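Local atomic coordinates of HD domain protein (Enterococcus faecalis, PDB entry 4LRL), a protein that probably hydrolyses deoxyribonucleoside triphosphates to deoxynucleosides and triphosphate at a metal site of the HD-domain type, under allosteric control by bound nucleotides. Residues Glu96-Ile101 and Val197-Ser202; Leu128-Leu133 and Ala184-Lys189. All blocks are in the same frame, centred on the assembly; numbering follows the deposited sequence.

Contact 1. Residues Glu96-Ile101 and Val197-Ser202; sequences EITRRI and VQMISS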
loop_
_atom_site.group_PDB
_atom_site.type_symbol
_atom_site.label_atom_id
_atom_site.label_comp_id
_atom_site.label_asym_id
_atom_site.label_seq_id
_atom_site.Cartn_x
_atom_site.Cartn_y
_atom_site.Cartn_z
ATOM N N GLU C 96 5.470 -21.620 2.032
ATOM C CA GLU C 96 6.459 -20.568 1.820
ATOM C C GLU C 96 6.963 -19.907 3.110
ATOM O O GLU C 96 8.171 -19.725 3.278
ATOM C CB GLU C 96 5.945 -19.502 0.839
ATOM C CG GLU C 96 6.941 -18.352 0.599
ATOM C CD GLU C 96 8.268 -18.786 -0.038
ATOM O OE1 GLU C 96 9.189 -17.940 -0.093
ATOM O OE2 GLU C 96 8.401 -19.944 -0.507
ATOM N N ILE C 97 6.040 -19.544 3.997
ATOM C CA ILE C 97 6.399 -18.928 5.277
ATOM C C ILE C 97 7.288 -19.884 6.083
ATOM O O ILE C 97 8.290 -19.468 6.653
ATOM C CB ILE C 97 5.143 -18.529 6.092
ATOM C CG1 ILE C 97 4.337 -17.437 5.347
ATOM C CG2 ILE C 97 5.527 -18.113 7.521
ATOM C CD1 ILE C 97 3.117 -16.901 6.117
ATOM N N THR C 98 6.919 -21.164 6.085
ATOM C CA THR C 98 7.640 -22.225 6.788
ATOM C C THR C 98 9.051 -22.378 6.217
ATOM O O THR C 98 10.017 -22.560 6.968
ATOM C CB THR C 98 6.876 -23.568 6.678
ATOM O OG1 THR C 98 5.591 -23.434 7.291
ATOM C CG2 THR C 98 7.610 -24.680 7.375
ATOM N N ARG C 99 9.165 -22.285 4.892
ATOM C CA ARG C 99 10.468 -22.362 4.240
ATOM C C ARG C 99 11.340 -21.182 4.666
ATOM O O ARG C 99 12.527 -21.345 4.946
ATOM C CB ARG C 99 10.323 -22.422 2.721
ATOM C CG ARG C 99 11.635 -22.610 1.980
ATOM C CD ARG C 99 11.512 -22.209 0.518
ATOM N NE ARG C 99 11.305 -20.777 0.314
ATOM C CZ ARG C 99 12.241 -19.828 0.430
ATOM N NH1 ARG C 99 13.496 -20.133 0.763
ATOM N NH2 ARG C 99 11.918 -18.551 0.205
ATOM N N ARG C 100 10.746 -19.996 4.748
ATOM C CA ARG C 100 11.510 -18.815 5.157
ATOM C C ARG C 100 12.008 -18.955 6.589
ATOM O O ARG C 100 13.149 -18.588 6.880
ATOM C CB ARG C 100 10.702 -17.535 4.951
ATOM C CG ARG C 100 10.509 -17.220 3.475
ATOM C CD ARG C 100 9.596 -16.049 3.220
ATOM N NE ARG C 100 9.238 -16.002 1.799
ATOM C CZ ARG C 100 8.586 -15.007 1.192
ATOM N NH1 ARG C 100 8.322 -15.094 -0.106
ATOM N NH2 ARG C 100 8.202 -13.928 1.869
ATOM N N ILE C 101 11.165 -19.519 7.458
ATOM C CA ILE C 101 11.518 -19.733 8.870
ATOM C C ILE C 101 12.650 -20.749 9.033
ATOM O O ILE C 101 13.597 -20.502 9.775
ATOM C CB ILE C 101 10.282 -20.151 9.733
ATOM C CG1 ILE C 101 9.212 -19.063 9.658
ATOM C CG2 ILE C 101 10.691 -20.406 11.190
ATOM C CD1 ILE C 101 7.904 -19.394 10.351
ATOM N N VAL C 197 6.480 -29.051 15.191
ATOM C CA VAL C 197 5.045 -28.971 15.461
ATOM C C VAL C 197 4.564 -27.531 15.586
ATOM O O VAL C 197 3.558 -27.152 14.962
ATOM C CB VAL C 197 4.658 -29.761 16.751
ATOM C CG1 VAL C 197 3.200 -29.506 17.126
ATOM C CG2 VAL C 197 4.903 -31.251 16.567
ATOM N N GLN C 198 5.283 -26.731 16.382
ATOM C CA GLN C 198 4.876 -25.341 16.652
ATOM C C GLN C 198 4.963 -24.413 15.438
ATOM O O GLN C 198 4.276 -23.397 15.391
ATOM C CB GLN C 198 5.637 -24.746 17.844
ATOM C CG GLN C 198 5.116 -25.202 19.208
ATOM C CD GLN C 198 5.901 -24.622 20.380
ATOM O OE1 GLN C 198 6.353 -23.463 20.354
ATOM N NE2 GLN C 198 6.066 -25.421 21.412
ATOM N N MET C 199 5.788 -24.771 14.456
ATOM C CA MET C 199 5.936 -23.955 13.252
ATOM C C MET C 199 4.655 -24.003 12.432
ATOM O O MET C 199 4.296 -23.051 11.729
ATOM C CB MET C 199 7.128 -24.420 12.408
ATOM C CG MET C 199 7.703 -23.310 11.507
ATOM S SD MET C 199 9.165 -23.760 10.559
ATOM C CE MET C 199 10.332 -24.229 11.854
ATOM N N ILE C 200 3.956 -25.120 12.564
ATOM C CA ILE C 200 2.782 -25.400 11.766
ATOM C C ILE C 200 1.504 -25.180 12.565
ATOM O O ILE C 200 0.483 -24.753 12.018
ATOM C CB ILE C 200 2.884 -26.812 11.181
ATOM C CG1 ILE C 200 3.977 -26.792 10.101
ATOM C CG2 ILE C 200 1.532 -27.285 10.611
ATOM C CD1 ILE C 200 4.695 -28.092 9.917
ATOM N N SER C 201 1.572 -25.440 13.863
ATOM C CA SER C 201 0.413 -25.237 14.710
ATOM C C SER C 201 0.822 -24.751 16.087
ATOM O O SER C 201 1.541 -25.439 16.813
ATOM C CB SER C 201 -0.412 -26.518 14.813
ATOM O OG SER C 201 -1.494 -26.321 15.702
ATOM N N SER C 202 0.374 -23.547 16.419
ATOM C CA SER C 202 0.631 -22.921 17.709
ATOM C C SER C 202 -0.327 -21.739 17.821
ATOM O O SER C 202 -1.363 -21.725 17.155
ATOM C CB SER C 202 2.098 -22.477 17.830
ATOM O OG SER C 202 2.402 -21.432 16.919
#

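Contact 2. Residues Leu128-Leu133 and Ala184-Lys189; sequences LCAALL and ASVITK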
loop_
_atom_site.group_PDB
_atom_site.type_symbol
_atom_site.label_atom_id
_atom_site.label_comp_id
_atom_site.label_asym_id
_atom_site.label_seq_id
_atom_site.Cartn_x
_atom_site.Cartn_y
_atom_site.Cartn_z
ATOM N N LEU C 128 8.328 -28.955 5.781
ATOM C CA LEU C 128 7.789 -28.374 4.554
ATOM C C LEU C 128 6.611 -29.194 4.052
ATOM O O LEU C 128 5.596 -28.644 3.614
ATOM C CB LEU C 128 8.874 -28.259 3.479
ATOM C CG LEU C 128 10.011 -27.284 3.773
ATOM C CD1 LEU C 128 11.102 -27.325 2.702
ATOM C CD2 LEU C 128 9.455 -25.883 3.945
ATOM N N CYS C 129 6.742 -30.515 4.138
ATOM C CA CYS C 129 5.661 -31.407 3.737
ATOM C C CYS C 129 4.413 -31.174 4.586
ATOM O O CYS C 129 3.331 -30.941 4.047
ATOM C CB CYS C 129 6.117 -32.865 3.788
ATOM S SG CYS C 129 7.270 -33.268 2.466
ATOM N N ALA C 130 4.572 -31.200 5.906
ATOM C CA ALA C 130 3.454 -30.907 6.816
ATOM C C ALA C 130 2.826 -29.532 6.579
ATOM O O ALA C 130 1.609 -29.391 6.674
ATOM C CB ALA C 130 3.863 -31.060 8.247
ATOM N N ALA C 131 3.648 -28.534 6.257
ATOM C CA ALA C 131 3.146 -27.193 5.957
ATOM C C ALA C 131 2.284 -27.173 4.692
ATOM O O ALA C 131 1.213 -26.577 4.669
ATOM C CB ALA C 131 4.290 -26.223 5.819
ATOM N N LEU C 132 2.754 -27.840 3.645
ATOM C CA LEU C 132 2.024 -27.895 2.396
ATOM C C LEU C 132 0.701 -28.665 2.519
ATOM O O LEU C 132 -0.320 -28.289 1.914
ATOM C CB LEU C 132 2.905 -28.507 1.310
ATOM C CG LEU C 132 2.319 -28.471 -0.103
ATOM C CD1 LEU C 132 2.063 -27.012 -0.542
ATOM C CD2 LEU C 132 3.239 -29.196 -1.059
ATOM N N LEU C 133 0.722 -29.732 3.307
ATOM C CA LEU C 133 -0.392 -30.674 3.351
ATOM C C LEU C 133 -1.358 -30.418 4.497
ATOM O O LEU C 133 -2.340 -31.155 4.634
ATOM C CB LEU C 133 0.137 -32.111 3.445
ATOM C CG LEU C 133 0.974 -32.645 2.282
ATOM C CD1 LEU C 133 1.621 -33.954 2.687
ATOM C CD2 LEU C 133 0.124 -32.802 1.017
ATOM N N ALA C 184 2.085 -37.133 9.079
ATOM C CA ALA C 184 0.766 -37.097 9.695
ATOM C C ALA C 184 0.853 -36.729 11.170
ATOM O O ALA C 184 0.012 -35.983 11.674
ATOM C CB ALA C 184 0.057 -38.438 9.511
ATOM N N SER C 185 1.884 -37.242 11.847
ATOM C CA SER C 185 2.132 -36.964 13.263
ATOM C C SER C 185 2.459 -35.502 13.574
ATOM O O SER C 185 2.248 -35.049 14.706
ATOM C CB SER C 185 3.250 -37.869 13.801
ATOM O OG SER C 185 4.521 -37.504 13.286
ATOM N N VAL C 186 2.977 -34.772 12.587
ATOM C CA VAL C 186 3.232 -33.342 12.757
ATOM C C VAL C 186 1.899 -32.620 12.840
ATOM O O VAL C 186 1.710 -31.740 13.676
ATOM C CB VAL C 186 4.086 -32.730 11.604
ATOM C CG1 VAL C 186 4.258 -31.223 11.804
ATOM C CG2 VAL C 186 5.441 -33.387 11.530
ATOM N N ILE C 187 0.980 -33.017 11.966
ATOM C CA ILE C 187 -0.344 -32.419 11.890
ATOM C C ILE C 187 -1.190 -32.773 13.114
ATOM O O ILE C 187 -1.918 -31.931 13.626
ATOM C CB ILE C 187 -1.038 -32.796 10.547
ATOM C CG1 ILE C 187 -0.411 -31.984 9.412
ATOM C CG2 ILE C 187 -2.532 -32.522 10.588
ATOM C CD1 ILE C 187 -0.263 -32.740 8.136
ATOM N N THR C 188 -1.075 -34.009 13.595
ATOM C CA THR C 188 -1.798 -34.422 14.789
ATOM C C THR C 188 -1.076 -33.939 16.045
ATOM O O THR C 188 -1.568 -34.123 17.163
ATOM C CB THR C 188 -1.990 -35.954 14.858
ATOM O OG1 THR C 188 -0.725 -36.592 15.065
ATOM C CG2 THR C 188 -2.633 -36.480 13.584
ATOM N N LYS C 189 0.099 -33.339 15.846
ATOM C CA LYS C 189 0.877 -32.696 16.916
ATOM C C LYS C 189 1.497 -33.723 17.862
ATOM O O LYS C 189 1.774 -33.430 19.028
ATOM C CB LYS C 189 0.028 -31.675 17.692
ATOM C CG LYS C 189 -0.696 -30.648 16.810
ATOM C CD LYS C 189 -1.621 -29.752 17.630
ATOM C CE LYS C 189 -0.851 -28.564 18.218
ATOM N NZ LYS C 189 -1.458 -28.037 19.478
#

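Contact 1. Residues Glu96-Ile101 and Val197-Ser202
Met199, in the C-terminal part of helix 194-200, reaches to helix 87-108 and lays its thioether against Thr98 and Ile101, neighbours one helical turn apart. The apolar contact rests on the sulfur: Met199 SD lies 3.7 Å from Thr98 CG2 and an equal 3.7 Å from Ile101 CG2, bridging the two methyl groups. With CG opposite the backbone N (chi1 -155°) and chi2 extended, the methionine runs out straight as far as SD; the bend at chi3 (-59°) then turns the terminal methyl so that Met199 CE comes to 3.9 Å from Ile101 CG2. Ile101 and Met199 run alongside one another in opposite directions, and Ile101 CD1 touches the methionine lower down, 4.1 Å from Met199 CG. Thr98 uses only its methyl for this contact. Its hydroxyl is placed beside its own backbone N and bonds back to the carbonyl oxygen of Val94, which satisfies the polar branch within the helix.

The ionic interactions belong to the other flank of helix 87-108. Arg99 grips Glu96 side-on, NE to OE2 and NH2 to OE1, the latter 2.8 Å long. Arg100 directs both NE and NH1 at Glu96 OE1, its NE at 2.7 Å, approaching on the anti side while Arg99 NH2 comes in syn. Three N-H groups thus converge on one oxygen and should hold the carboxylate firmly, and the backbone N of His49 adds a bond to OE2.

Trp119 touches Met199 as well, and Ala131 of helix 124-133 touches Thr98. This is helix-to-helix packing in the all-helical core of an HD domain, with Thr98 about 8 Å, side chain to side chain, from the metal-binding residues His134 and Asp207.

Contact 2. Residues Leu128-Leu133 and Ala184-Lys189
Val186 and Ile187 of helix 179-187 pack against Ala130 of helix 124-133, a helix pair of the HD domain in which the small alanine lets the backbones approach to 6.4 Å between Ala130 CA and Val186 CA. The valine can be followed outward. Its CB already lies 3.8 Å from Ala130 CB. From there CG1, set opposite the backbone N (chi1 177°), carries on to the closest apolar contact, 3.6 Å from Ala130 CB. Val186 also touches Val196 and Ile200 of helix 194-200, so the side chain packs against two other helices at once.

Ile187 works one step along the same helix, reaching across with the end of its longer branch, and it also touches Ile161 of helix 153-162. No hydrogen bond crosses between the segments. Just beyond, helix 179-187 closes in a Schellman motif with Lys189 at positive phi. In helix 124-133 the carbonyl of Ala131 accepts a bond from ND1 of the metal ligand His134, a bond that probably helps to orient that ring. The tip of the isoleucine, CD1, ends 4.1 Å from Ala130 O and 4.4 Å from Leu133 O.

Overall arrangement
Both contacts are buried and lie within the HD domain, their centres about 10 Å apart, and neither has a hydrogen bond or salt bridge between its segments. Contact 1 joins helices 87-108 and 194-200 through a long, unbranched thioether side chain, whereas contact 2 joins 124-133 and 179-187 through short and branched aliphatic groups. Only contact 1 has a charged network, on a flank facing strand 46-52. The pairs interlock: Ala131 CB meets Thr98 OG1 at 3.4 Å, and Ile200 CD1 meets Ala130 CB at 3.5 Å. Helices 179-187 and 194-200 are consecutive in the chain, and contact 2 is nested within the loop closed by contact 1, since both its segments fall between Ile101 and Val197.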